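Local coordinates for protein (alpha-2u-globulin) (Rattus norvegicus, PDB 2A2U) that probably carries small lipophilic molecules in the barrel of a lipocalin fold, and forms a complex with a hyaline droplet inducer, at residues A[42-47]-A[165-170]; A[134-139]-A[158-163]; A[57-62]-A[75-80]. All coordinates share one frame; numbering follows the deposited sequence.

Contact 1: residues A[42-47]-A[165-170]; sequences VVASNK and DNIIDL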
ATOM      1  N   VAL A  42       4.591  25.250 -13.031  1.00 27.94           N
ATOM      2  CA  VAL A  42       5.626  25.874 -12.205  1.00 27.94           C
ATOM      3  C   VAL A  42       5.704  25.193 -10.843  1.00 27.94           C
ATOM      4  O   VAL A  42       4.678  24.913 -10.225  1.00 27.94           O
ATOM      5  CB  VAL A  42       5.324  27.380 -11.972  1.00 16.89           C
ATOM      6  CG1 VAL A  42       6.392  28.010 -11.118  1.00 16.89           C
ATOM      7  CG2 VAL A  42       5.216  28.110 -13.289  1.00 16.89           C
ATOM      8  N   VAL A  43       6.922  24.882 -10.406  1.00 28.26           N
ATOM      9  CA  VAL A  43       7.157  24.265  -9.100  1.00 28.26           C
ATOM     10  C   VAL A  43       8.091  25.190  -8.336  1.00 28.26           C
ATOM     11  O   VAL A  43       8.984  25.789  -8.921  1.00 28.26           O
ATOM     12  CB  VAL A  43       7.819  22.862  -9.200  1.00 19.11           C
ATOM     13  CG1 VAL A  43       6.924  21.912  -9.950  1.00 19.11           C
ATOM     14  CG2 VAL A  43       9.162  22.951  -9.879  1.00 19.11           C
ATOM     15  N   ALA A  44       7.894  25.307  -7.031  1.00 27.23           N
ATOM     16  CA  ALA A  44       8.732  26.182  -6.235  1.00 27.23           C
ATOM     17  C   ALA A  44       8.955  25.604  -4.857  1.00 27.23           C
ATOM     18  O   ALA A  44       8.010  25.160  -4.204  1.00 27.23           O
ATOM     19  CB  ALA A  44       8.085  27.537  -6.120  1.00 14.67           C
ATOM     20  N   SER A  45      10.212  25.594  -4.428  1.00 31.69           N
ATOM     21  CA  SER A  45      10.585  25.091  -3.110  1.00 31.69           C
ATOM     22  C   SER A  45      11.875  25.754  -2.701  1.00 31.69           C
ATOM     23  O   SER A  45      12.756  25.935  -3.538  1.00 31.69           O
ATOM     24  CB  SER A  45      10.808  23.579  -3.141  1.00 29.79           C
ATOM     25  OG  SER A  45      11.171  23.098  -1.855  1.00 29.79           O
ATOM     26  N   ASN A  46      11.995  26.127  -1.431  1.00 56.88           N
ATOM     27  CA  ASN A  46      13.234  26.743  -0.972  1.00 56.88           C
ATOM     28  C   ASN A  46      14.341  25.689  -0.907  1.00 56.88           C
ATOM     29  O   ASN A  46      15.525  26.027  -0.991  1.00 56.88           O
ATOM     30  CB  ASN A  46      13.043  27.474   0.359  1.00 49.11           C
ATOM     31  CG  ASN A  46      12.863  28.987   0.177  1.00 49.11           C
ATOM     32  OD1 ASN A  46      13.047  29.519  -0.917  1.00 49.11           O
ATOM     33  ND2 ASN A  46      12.513  29.680   1.253  1.00 49.11           N
ATOM     34  N   LYS A  47      13.947  24.414  -0.788  1.00 35.38           N
ATOM     35  CA  LYS A  47      14.888  23.284  -0.780  1.00 35.38           C
ATOM     36  C   LYS A  47      15.020  22.907  -2.256  1.00 35.38           C
ATOM     37  O   LYS A  47      14.629  21.819  -2.684  1.00 35.38           O
ATOM     38  CB  LYS A  47      14.341  22.106   0.041  1.00 62.90           C
ATOM     39  CG  LYS A  47      15.373  21.006   0.330  1.00 62.90           C
ATOM     40  CD  LYS A  47      15.195  20.431   1.738  1.00 62.90           C
ATOM     41  CE  LYS A  47      16.380  19.568   2.179  1.00 62.90           C
ATOM     42  NZ  LYS A  47      16.379  18.176   1.633  1.00 62.90           N
ATOM     43  N   ASP A 165      13.944  33.049  -6.580  1.00 37.29           N
ATOM     44  CA  ASP A 165      15.069  32.301  -7.147  1.00 37.29           C
ATOM     45  C   ASP A 165      14.797  30.791  -7.092  1.00 37.29           C
ATOM     46  O   ASP A 165      15.461  30.009  -7.774  1.00 37.29           O
ATOM     47  CB  ASP A 165      16.363  32.634  -6.381  1.00204.93           C
ATOM     48  CG  ASP A 165      17.622  32.090  -7.060  1.00204.93           C
ATOM     49  OD1 ASP A 165      17.543  31.486  -8.149  1.00204.93           O
ATOM     50  OD2 ASP A 165      18.720  32.282  -6.504  1.00204.93           O
ATOM     51  N   ASN A 166      13.811  30.384  -6.297  1.00 39.27           N
ATOM     52  CA  ASN A 166      13.490  28.969  -6.164  1.00 39.27           C
ATOM     53  C   ASN A 166      12.202  28.559  -6.855  1.00 39.27           C
ATOM     54  O   ASN A 166      11.711  27.448  -6.671  1.00 39.27           O
ATOM     55  CB  ASN A 166      13.487  28.586  -4.693  1.00 42.16           C
ATOM     56  CG  ASN A 166      14.844  28.783  -4.055  1.00 42.16           C
ATOM     57  OD1 ASN A 166      15.862  28.382  -4.613  1.00 42.16           O
ATOM     58  ND2 ASN A 166      14.871  29.442  -2.905  1.00 42.16           N
ATOM     59  N   ILE A 167      11.665  29.468  -7.660  1.00 35.88           N
ATOM     60  CA  ILE A 167      10.451  29.216  -8.422  1.00 35.88           C
ATOM     61  C   ILE A 167      10.913  28.773  -9.806  1.00 35.88           C
ATOM     62  O   ILE A 167      11.589  29.520 -10.495  1.00 35.88           O
ATOM     63  CB  ILE A 167       9.596  30.491  -8.538  1.00 18.25           C
ATOM     64  CG1 ILE A 167       9.336  31.068  -7.146  1.00 18.25           C
ATOM     65  CG2 ILE A 167       8.262  30.168  -9.160  1.00 18.25           C
ATOM     66  CD1 ILE A 167       8.444  32.306  -7.132  1.00 18.25           C
ATOM     67  N   ILE A 168      10.598  27.543 -10.188  1.00 29.61           N
ATOM     68  CA  ILE A 168      11.019  27.009 -11.480  1.00 29.61           C
ATOM     69  C   ILE A 168       9.871  26.791 -12.455  1.00 29.61           C
ATOM     70  O   ILE A 168       8.873  26.171 -12.110  1.00 29.61           O
ATOM     71  CB  ILE A 168      11.789  25.683 -11.309  1.00 19.42           C
ATOM     72  CG1 ILE A 168      13.072  25.914 -10.501  1.00 19.42           C
ATOM     73  CG2 ILE A 168      12.117  25.087 -12.669  1.00 19.42           C
ATOM     74  CD1 ILE A 168      13.919  24.663 -10.263  1.00 19.42           C
ATOM     75  N   ASP A 169      10.014  27.337 -13.661  1.00 32.87           N
ATOM     76  CA  ASP A 169       9.009  27.209 -14.715  1.00 32.87           C
ATOM     77  C   ASP A 169       9.368  25.984 -15.561  1.00 32.87           C
ATOM     78  O   ASP A 169      10.299  26.026 -16.371  1.00 32.87           O
ATOM     79  CB  ASP A 169       8.992  28.482 -15.575  1.00 34.11           C
ATOM     80  CG  ASP A 169       7.876  28.486 -16.624  1.00 34.11           C
ATOM     81  OD1 ASP A 169       7.254  27.433 -16.874  1.00 34.11           O
ATOM     82  OD2 ASP A 169       7.619  29.557 -17.211  1.00 34.11           O
ATOM     83  N   LEU A 170       8.606  24.906 -15.384  1.00 29.62           N
ATOM     84  CA  LEU A 170       8.855  23.660 -16.097  1.00 29.62           C
ATOM     85  C   LEU A 170       8.399  23.641 -17.546  1.00 29.62           C
ATOM     86  O   LEU A 170       8.727  22.699 -18.269  1.00 29.62           O
ATOM     87  CB  LEU A 170       8.210  22.484 -15.368  1.00 18.74           C
ATOM     88  CG  LEU A 170       8.613  22.162 -13.934  1.00 18.74           C
ATOM     89  CD1 LEU A 170       7.817  20.968 -13.460  1.00 18.74           C
ATOM     90  CD2 LEU A 170      10.091  21.863 -13.860  1.00 18.74           C
TER
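The side-chain amides of Asn-46 and Asn-166 meet almost perpendicularly, their planes 84° apart, where this antiparallel strand pair frays into loop. Asn-166, with CG anti to its carbonyl carbon, brings ND2 to 2.7 Å from Asn-46 OD1. The bond is bent and approaches from above the carbonyl plane of Asn-46, whose OD1 also accepts from the backbone N of Thr-163, so two donors grip one oxygen. Alongside, Ser-45 N reaches Asn-166 O in a longer bond of 3.3 Å.

In the regular part of the ladder the bonds are straighter. Val-43 and Ile-168 form the hydrogen-bonded pair, Ile-168 N to Val-43 O at 2.7 Å and Val-43 N to Ile-168 O at 2.9 Å, both nearly along the C=O axes. One face carries Val-42, Ala-44 and Ile-167: Val-42 CG1, anti to its backbone N, crosses obliquely to Ile-167 CG2 at 3.5 Å, and helix 147-158 packs over them through Phe-153, Ala-154 and Cys-157. On the other face Val-43 CG1 meets Leu-170 CD1 at 3.7 Å.

An alanine in place of Asn-166 would remove the ND2 donor and would probably loosen the hold on the turn at Asn-46, leaving its OD1 with the bond from Thr-163 N. Backbone bonds thus fix the C-terminal strand to the first barrel strand, as in other lipocalins, while side-chain amides take over where the ladder ends.

Contact 2: residues A[134-139]-A[158-163]; sequences QLMVLY and EAHGIT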
ATOM      1  N   GLN A 134       8.833  23.075   2.491  1.00 28.08           N
ATOM      2  CA  GLN A 134       7.638  23.460   1.762  1.00 28.08           C
ATOM      3  C   GLN A 134       7.834  23.253   0.272  1.00 28.08           C
ATOM      4  O   GLN A 134       8.949  23.338  -0.245  1.00 28.08           O
ATOM      5  CB  GLN A 134       7.309  24.925   2.007  1.00 44.98           C
ATOM      6  CG  GLN A 134       6.772  25.233   3.371  1.00 44.98           C
ATOM      7  CD  GLN A 134       6.255  26.646   3.441  1.00 44.98           C
ATOM      8  OE1 GLN A 134       5.392  27.035   2.659  1.00 44.98           O
ATOM      9  NE2 GLN A 134       6.798  27.437   4.358  1.00 44.98           N
ATOM     10  N   LEU A 135       6.726  23.010  -0.412  1.00 19.21           N
ATOM     11  CA  LEU A 135       6.710  22.818  -1.853  1.00 19.21           C
ATOM     12  C   LEU A 135       5.398  23.387  -2.378  1.00 19.21           C
ATOM     13  O   LEU A 135       4.352  23.145  -1.798  1.00 19.21           O
ATOM     14  CB  LEU A 135       6.768  21.339  -2.204  1.00 21.49           C
ATOM     15  CG  LEU A 135       6.648  21.125  -3.708  1.00 21.49           C
ATOM     16  CD1 LEU A 135       7.947  21.502  -4.367  1.00 21.49           C
ATOM     17  CD2 LEU A 135       6.345  19.694  -3.997  1.00 21.49           C
ATOM     18  N   MET A 136       5.458  24.159  -3.457  1.00 20.90           N
ATOM     19  CA  MET A 136       4.255  24.725  -4.047  1.00 20.90           C
ATOM     20  C   MET A 136       4.242  24.472  -5.535  1.00 20.90           C
ATOM     21  O   MET A 136       5.250  24.642  -6.205  1.00 20.90           O
ATOM     22  CB  MET A 136       4.136  26.212  -3.734  1.00 27.96           C
ATOM     23  CG  MET A 136       3.499  26.443  -2.398  1.00 27.96           C
ATOM     24  SD  MET A 136       3.302  28.144  -1.988  1.00 27.96           S
ATOM     25  CE  MET A 136       1.966  28.594  -3.035  1.00 27.96           C
ATOM     26  N   VAL A 137       3.115  24.004  -6.046  1.00 18.57           N
ATOM     27  CA  VAL A 137       3.018  23.721  -7.469  1.00 18.57           C
ATOM     28  C   VAL A 137       1.786  24.316  -8.116  1.00 18.57           C
ATOM     29  O   VAL A 137       0.742  24.490  -7.473  1.00 18.57           O
ATOM     30  CB  VAL A 137       3.027  22.202  -7.752  1.00 19.48           C
ATOM     31  CG1 VAL A 137       4.373  21.615  -7.432  1.00 19.48           C
ATOM     32  CG2 VAL A 137       1.978  21.516  -6.921  1.00 19.48           C
ATOM     33  N   LEU A 138       1.942  24.657  -9.393  1.00 17.40           N
ATOM     34  CA  LEU A 138       0.866  25.205 -10.199  1.00 17.40           C
ATOM     35  C   LEU A 138       0.635  24.225 -11.335  1.00 17.40           C
ATOM     36  O   LEU A 138       1.574  23.874 -12.043  1.00 17.40           O
ATOM     37  CB  LEU A 138       1.252  26.575 -10.767  1.00  9.55           C
ATOM     38  CG  LEU A 138       0.306  27.211 -11.789  1.00  9.55           C
ATOM     39  CD1 LEU A 138      -1.043  27.434 -11.151  1.00  9.55           C
ATOM     40  CD2 LEU A 138       0.878  28.524 -12.277  1.00  9.55           C
ATOM     41  N   TYR A 139      -0.591  23.718 -11.441  1.00 23.10           N
ATOM     42  CA  TYR A 139      -0.963  22.794 -12.509  1.00 23.10           C
ATOM     43  C   TYR A 139      -1.955  23.494 -13.408  1.00 23.10           C
ATOM     44  O   TYR A 139      -2.793  24.265 -12.933  1.00 23.10           O
ATOM     45  CB  TYR A 139      -1.636  21.540 -11.956  1.00 23.52           C
ATOM     46  CG  TYR A 139      -0.715  20.645 -11.189  1.00 23.52           C
ATOM     47  CD1 TYR A 139       0.621  20.543 -11.538  1.00 23.52           C
ATOM     48  CD2 TYR A 139      -1.178  19.904 -10.108  1.00 23.52           C
ATOM     49  CE1 TYR A 139       1.476  19.728 -10.835  1.00 23.52           C
ATOM     50  CE2 TYR A 139      -0.330  19.085  -9.394  1.00 23.52           C
ATOM     51  CZ  TYR A 139       0.994  19.003  -9.764  1.00 23.52           C
ATOM     52  OH  TYR A 139       1.861  18.201  -9.070  1.00 23.52           O
ATOM     53  N   GLU A 158       6.092  33.663  -2.518  1.00 40.44           N
ATOM     54  CA  GLU A 158       6.773  34.638  -1.682  1.00 40.44           C
ATOM     55  C   GLU A 158       6.035  34.810  -0.366  1.00 40.44           C
ATOM     56  O   GLU A 158       6.654  34.944   0.686  1.00 40.44           O
ATOM     57  CB  GLU A 158       6.879  35.974  -2.401  1.00 90.95           C
ATOM     58  CG  GLU A 158       7.581  35.873  -3.736  1.00 90.95           C
ATOM     59  CD  GLU A 158       8.124  37.198  -4.195  1.00 90.95           C
ATOM     60  OE1 GLU A 158       7.446  38.231  -4.006  1.00 90.95           O
ATOM     61  OE2 GLU A 158       9.245  37.209  -4.737  1.00 90.95           O
ATOM     62  N   ALA A 159       4.710  34.768  -0.429  1.00 44.50           N
ATOM     63  CA  ALA A 159       3.880  34.899   0.759  1.00 44.50           C
ATOM     64  C   ALA A 159       4.054  33.679   1.673  1.00 44.50           C
ATOM     65  O   ALA A 159       3.514  33.641   2.780  1.00 44.50           O
ATOM     66  CB  ALA A 159       2.421  35.050   0.359  1.00 45.30           C
ATOM     67  N   HIS A 160       4.784  32.675   1.189  1.00 36.14           N
ATOM     68  CA  HIS A 160       5.038  31.456   1.945  1.00 36.14           C
ATOM     69  C   HIS A 160       6.527  31.229   2.145  1.00 36.14           C
ATOM     70  O   HIS A 160       6.982  30.093   2.266  1.00 36.14           O
ATOM     71  CB  HIS A 160       4.407  30.251   1.248  1.00 27.44           C
ATOM     72  CG  HIS A 160       2.916  30.244   1.310  1.00 27.44           C
ATOM     73  ND1 HIS A 160       2.222  29.572   2.293  1.00 27.44           N
ATOM     74  CD2 HIS A 160       1.984  30.853   0.543  1.00 27.44           C
ATOM     75  CE1 HIS A 160       0.923  29.772   2.127  1.00 27.44           C
ATOM     76  NE2 HIS A 160       0.757  30.549   1.070  1.00 27.44           N
ATOM     77  N   GLY A 161       7.286  32.316   2.139  1.00 30.21           N
ATOM     78  CA  GLY A 161       8.715  32.219   2.349  1.00 30.21           C
ATOM     79  C   GLY A 161       9.578  31.682   1.229  1.00 30.21           C
ATOM     80  O   GLY A 161      10.791  31.602   1.400  1.00 30.21           O
ATOM     81  N   ILE A 162       8.994  31.294   0.102  1.00 38.87           N
ATOM     82  CA  ILE A 162       9.805  30.784  -1.002  1.00 38.87           C
ATOM     83  C   ILE A 162      10.217  31.941  -1.906  1.00 38.87           C
ATOM     84  O   ILE A 162       9.371  32.673  -2.410  1.00 38.87           O
ATOM     85  CB  ILE A 162       9.072  29.684  -1.794  1.00 22.90           C
ATOM     86  CG1 ILE A 162       8.686  28.541  -0.846  1.00 22.90           C
ATOM     87  CG2 ILE A 162       9.980  29.138  -2.886  1.00 22.90           C
ATOM     88  CD1 ILE A 162       7.518  27.717  -1.316  1.00 22.90           C
ATOM     89  N   THR A 163      11.526  32.128  -2.052  1.00 50.33           N
ATOM     90  CA  THR A 163      12.089  33.210  -2.856  1.00 50.33           C
ATOM     91  C   THR A 163      11.912  32.990  -4.358  1.00 50.33           C
ATOM     92  O   THR A 163      11.839  31.850  -4.819  1.00 50.33           O
ATOM     93  CB  THR A 163      13.598  33.409  -2.553  1.00 56.38           C
ATOM     94  OG1 THR A 163      14.342  32.288  -3.039  1.00 56.38           O
ATOM     95  CG2 THR A 163      13.835  33.520  -1.062  1.00 56.38           C
TER
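Met-136 and Gln-134, neighbours on one face of a lipocalin barrel strand, receive the turn that ends helix 147-158, the helix lying against the outside of the barrel. The most distinctive touch is a Met-aromatic one. Met-136 SD stands 4.3 Å from the centroid of the His-160 ring, 33° off the ring normal, an oblique approach in which the thioether chain crosses the imidazole at about a right angle. The Met-136 chain is straight through chi2 and bends only at chi3, so the sulfur is carried out to the turn before the methyl swings aside.

Beside it, the amide of Gln-134 is turned nearly perpendicular to the same ring, and its OE1 lies 3.6 Å from His-160 CB. An extended chain beyond CG lets this side chain span the gap between strand and turn. Ile-162 adds an apolar tip: its CD1 comes within 4.3 Å of both Gln-134 CB and Met-136 SD.

A second shell holds these groups. Gln-134 OE1 is hydrogen-bonded to His-123 of the neighbouring strand 119-128, and the ring of His-123 also meets that of His-160. Phe-153 and Leu-156 of the helix touch Met-136, while Ile-162 leans on Ala-44 of strand 36-44.

The turn itself is set by the end of the helix. Residues 158-161 make a type I turn inside a Schellman motif, with Gly-161 as the C-prime residue at a positive phi of 74°; Ile-162 N closes back on Cys-157 O, and Gly-161 N donates to Glu-158 O at 3.1 Å.

Contact 3: residues A[57-62]-A[75-80]; sequences MRVFMQ and FRIKEN
Strands 60-62 and 75-78 run antiparallel at 156°, their axes 4.5 Å apart at closest approach, and Phe-60 and Arg-76 form the hydrogen-bonded pair of this beta hairpin. Phe-60 N to Arg-76 O and Arg-76 N to Phe-60 O both measure 2.9 Å and are nearly straight at hydrogen, yet the first lies close to the C=O axis whereas the second comes from above the carbonyl plane.

On one face Phe-75 sits with CG in the crowded position between its backbone N and carbonyl carbon. This places the ring beside Val-59, whose CB touches Phe-75 CD2 at 3.6 Å, while the folded chain of Met-61 returns its CE to 3.8 Å from Phe-75 CB. Leu-86 and Leu-88 of the next strand touch Phe-75; Tyr-139, two strands along the sheet in the other direction, touches Val-59 and Met-61 and extends this apolar cluster.

Phe-60 and Arg-76 project to the other face. Arg-58, the centre of an inverse gamma turn, sets its O over the centre of the Phe-60 ring; Cys-176, disulfide-linked to Cys-83, also touches Phe-60. The amide of Gln-62 lies over one face of the Arg-76 guanidinium, the planes perpendicular, without a hydrogen bond between them. Where the ladder ends, a water donates to Arg-58 O at 2.9 Å and accepts a weak bond from Lys-78 N.

The hairpin therefore differs by face: apolar groups on the face of Phe-75, consistent with a lipophilic interior, and a mixed face on which the Phe-60 ring lies with Arg-76, whose charge has a long, weak ion pair with Glu-85.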
ATOM      1  N   MET A  57      10.844  15.777  -6.124  1.00 24.83           N
ATOM      2  CA  MET A  57       9.651  16.604  -6.231  1.00 24.83           C
ATOM      3  C   MET A  57       9.430  17.228  -7.615  1.00 24.83           C
ATOM      4  O   MET A  57       8.375  17.822  -7.873  1.00 24.83           O
ATOM      5  CB  MET A  57       9.639  17.668  -5.134  1.00 31.45           C
ATOM      6  CG  MET A  57       9.627  17.110  -3.713  1.00 31.45           C
ATOM      7  SD  MET A  57       8.286  15.947  -3.390  1.00 31.45           S
ATOM      8  CE  MET A  57       9.064  14.951  -2.050  1.00 31.45           C
ATOM      9  N   ARG A  58      10.417  17.107  -8.502  1.00 26.19           N
ATOM     10  CA  ARG A  58      10.265  17.632  -9.862  1.00 26.19           C
ATOM     11  C   ARG A  58       9.422  16.622 -10.642  1.00 26.19           C
ATOM     12  O   ARG A  58       9.943  15.829 -11.426  1.00 26.19           O
ATOM     13  CB  ARG A  58      11.622  17.819 -10.554  1.00 36.24           C
ATOM     14  CG  ARG A  58      11.491  18.319 -11.997  1.00 36.24           C
ATOM     15  CD  ARG A  58      12.818  18.370 -12.729  1.00 36.24           C
ATOM     16  NE  ARG A  58      13.436  19.691 -12.672  1.00 36.24           N
ATOM     17  CZ  ARG A  58      13.625  20.475 -13.729  1.00 36.24           C
ATOM     18  NH1 ARG A  58      13.245  20.075 -14.939  1.00 36.24           N
ATOM     19  NH2 ARG A  58      14.190  21.667 -13.576  1.00 36.24           N
ATOM     20  N   VAL A  59       8.122  16.623 -10.378  1.00 26.74           N
ATOM     21  CA  VAL A  59       7.210  15.696 -11.030  1.00 26.74           C
ATOM     22  C   VAL A  59       6.408  16.361 -12.138  1.00 26.74           C
ATOM     23  O   VAL A  59       6.020  17.525 -12.033  1.00 26.74           O
ATOM     24  CB  VAL A  59       6.237  15.017 -10.015  1.00 20.14           C
ATOM     25  CG1 VAL A  59       7.017  14.454  -8.840  1.00 20.14           C
ATOM     26  CG2 VAL A  59       5.162  15.990  -9.552  1.00 20.14           C
ATOM     27  N   PHE A  60       6.166  15.600 -13.198  1.00 25.66           N
ATOM     28  CA  PHE A  60       5.423  16.074 -14.345  1.00 25.66           C
ATOM     29  C   PHE A  60       4.038  15.441 -14.328  1.00 25.66           C
ATOM     30  O   PHE A  60       3.827  14.332 -14.812  1.00 25.66           O
ATOM     31  CB  PHE A  60       6.187  15.712 -15.614  1.00 13.36           C
ATOM     32  CG  PHE A  60       7.624  16.146 -15.593  1.00 13.36           C
ATOM     33  CD1 PHE A  60       7.962  17.455 -15.267  1.00 13.36           C
ATOM     34  CD2 PHE A  60       8.643  15.249 -15.890  1.00 13.36           C
ATOM     35  CE1 PHE A  60       9.290  17.870 -15.238  1.00 13.36           C
ATOM     36  CE2 PHE A  60       9.980  15.660 -15.863  1.00 13.36           C
ATOM     37  CZ  PHE A  60      10.296  16.976 -15.534  1.00 13.36           C
ATOM     38  N   MET A  61       3.091  16.164 -13.753  1.00 20.54           N
ATOM     39  CA  MET A  61       1.719  15.700 -13.623  1.00 20.54           C
ATOM     40  C   MET A  61       1.087  15.348 -14.959  1.00 20.54           C
ATOM     41  O   MET A  61       1.485  15.868 -16.001  1.00 20.54           O
ATOM     42  CB  MET A  61       0.898  16.774 -12.910  1.00  2.00           C
ATOM     43  CG  MET A  61      -0.480  16.327 -12.398  1.00  2.00           C
ATOM     44  SD  MET A  61      -0.441  14.859 -11.292  1.00  2.00           S
ATOM     45  CE  MET A  61       1.099  15.289 -10.274  1.00  2.00           C
ATOM     46  N   GLN A  62       0.097  14.462 -14.914  1.00 27.22           N
ATOM     47  CA  GLN A  62      -0.614  14.027 -16.108  1.00 27.22           C
ATOM     48  C   GLN A  62      -2.122  13.979 -15.929  1.00 27.22           C
ATOM     49  O   GLN A  62      -2.864  14.473 -16.774  1.00 27.22           O
ATOM     50  CB  GLN A  62      -0.161  12.641 -16.536  1.00 51.99           C
ATOM     51  CG  GLN A  62       1.296  12.501 -16.845  1.00 51.99           C
ATOM     52  CD  GLN A  62       1.617  11.118 -17.345  1.00 51.99           C
ATOM     53  OE1 GLN A  62       2.479  10.940 -18.192  1.00 51.99           O
ATOM     54  NE2 GLN A  62       0.909  10.127 -16.835  1.00 51.99           N
ATOM     55  N   PHE A  75       1.488  10.572 -12.754  1.00 11.90           N
ATOM     56  CA  PHE A  75       2.479  11.532 -13.221  1.00 11.90           C
ATOM     57  C   PHE A  75       3.754  10.845 -13.678  1.00 11.90           C
ATOM     58  O   PHE A  75       3.933   9.653 -13.455  1.00 11.90           O
ATOM     59  CB  PHE A  75       2.831  12.481 -12.084  1.00 18.65           C
ATOM     60  CG  PHE A  75       3.463  11.794 -10.914  1.00 18.65           C
ATOM     61  CD1 PHE A  75       2.677  11.103  -9.993  1.00 18.65           C
ATOM     62  CD2 PHE A  75       4.844  11.787 -10.752  1.00 18.65           C
ATOM     63  CE1 PHE A  75       3.259  10.412  -8.928  1.00 18.65           C
ATOM     64  CE2 PHE A  75       5.440  11.095  -9.685  1.00 18.65           C
ATOM     65  CZ  PHE A  75       4.642  10.406  -8.774  1.00 18.65           C
ATOM     66  N   ARG A  76       4.649  11.612 -14.294  1.00 24.03           N
ATOM     67  CA  ARG A  76       5.915  11.079 -14.775  1.00 24.03           C
ATOM     68  C   ARG A  76       7.069  11.723 -14.056  1.00 24.03           C
ATOM     69  O   ARG A  76       6.969  12.848 -13.566  1.00 24.03           O
ATOM     70  CB  ARG A  76       6.082  11.296 -16.274  1.00 48.16           C
ATOM     71  CG  ARG A  76       5.237  10.391 -17.106  1.00 48.16           C
ATOM     72  CD  ARG A  76       5.940  10.010 -18.380  1.00 48.16           C
ATOM     73  NE  ARG A  76       4.981   9.640 -19.409  1.00 48.16           N
ATOM     74  CZ  ARG A  76       4.361  10.521 -20.189  1.00 48.16           C
ATOM     75  NH1 ARG A  76       4.609  11.824 -20.059  1.00 48.16           N
ATOM     76  NH2 ARG A  76       3.447  10.109 -21.057  1.00 48.16           N
ATOM     77  N   ILE A  77       8.179  11.006 -14.011  1.00 26.11           N
ATOM     78  CA  ILE A  77       9.360  11.513 -13.351  1.00 26.11           C
ATOM     79  C   ILE A  77      10.583  10.955 -14.059  1.00 26.11           C
ATOM     80  O   ILE A  77      10.610   9.791 -14.438  1.00 26.11           O
ATOM     81  CB  ILE A  77       9.352  11.150 -11.852  1.00 28.24           C
ATOM     82  CG1 ILE A  77      10.520  11.819 -11.147  1.00 28.24           C
ATOM     83  CG2 ILE A  77       9.402   9.653 -11.657  1.00 28.24           C
ATOM     84  CD1 ILE A  77      10.375  11.834  -9.660  1.00 28.24           C
ATOM     85  N   LYS A  78      11.567  11.812 -14.297  1.00 43.98           N
ATOM     86  CA  LYS A  78      12.787  11.416 -14.980  1.00 43.98           C
ATOM     87  C   LYS A  78      13.802  10.911 -13.967  1.00 43.98           C
ATOM     88  O   LYS A  78      14.451  11.700 -13.280  1.00 43.98           O
ATOM     89  CB  LYS A  78      13.356  12.614 -15.722  1.00 79.58           C
ATOM     90  CG  LYS A  78      13.956  12.295 -17.054  1.00 79.58           C
ATOM     91  CD  LYS A  78      14.420  13.584 -17.691  1.00 79.58           C
ATOM     92  CE  LYS A  78      14.737  13.413 -19.161  1.00 79.58           C
ATOM     93  NZ  LYS A  78      15.144  14.715 -19.760  1.00 79.58           N
ATOM     94  N   GLU A  79      13.891   9.594 -13.836  1.00 64.11           N
ATOM     95  CA  GLU A  79      14.826   8.968 -12.909  1.00 64.11           C
ATOM     96  C   GLU A  79      15.979   8.476 -13.778  1.00 64.11           C
ATOM     97  O   GLU A  79      15.821   7.510 -14.533  1.00 64.11           O
ATOM     98  CB  GLU A  79      14.163   7.777 -12.205  1.00224.25           C
ATOM     99  CG  GLU A  79      12.800   8.067 -11.575  1.00224.25           C
ATOM    100  CD  GLU A  79      11.992   6.801 -11.345  1.00224.25           C
ATOM    101  OE1 GLU A  79      12.335   5.752 -11.928  1.00224.25           O
ATOM    102  OE2 GLU A  79      11.000   6.847 -10.594  1.00224.25           O
ATOM    103  N   ASN A  80      17.106   9.186 -13.727  1.00103.36           N
ATOM    104  CA  ASN A  80      18.296   8.833 -14.506  1.00103.36           C
ATOM    105  C   ASN A  80      18.042   8.839 -16.010  1.00103.36           C
ATOM    106  O   ASN A  80      18.203   7.820 -16.687  1.00103.36           O
ATOM    107  CB  ASN A  80      18.855   7.481 -14.049  1.00227.15           C
ATOM    108  CG  ASN A  80      19.229   7.483 -12.588  1.00227.15           C
ATOM    109  OD1 ASN A  80      20.064   8.278 -12.156  1.00227.15           O
ATOM    110  ND2 ASN A  80      18.604   6.608 -11.813  1.00227.15           N
TER
HETATM  111  O   HOH W   1      12.333  14.513 -12.534  1.00 36.66           O

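The three contacts are points on one curled sheet. Contacts 1 and 2 lie about 7 Å apart between centres and sit on the neighbouring strands 36-44 and 131-140: Ser-45 OG lies 2.8 Å from Gln-134 O, a probable hydrogen bond, and helix 147-158 packs on both. Contact 3 is about 14 Å from contact 1, centre to centre, and meets it where Leu-170 CD1 comes to 3.9 Å from Phe-60 CE1. Contacts 2 and 3, about 18 Å apart, are joined by Tyr-139, whose OH approaches Met-61 CE. Contacts 1 and 2 bring the C-terminal strand and helix end onto the barrel; contact 3 joins two strands of the wall around the probable ligand site.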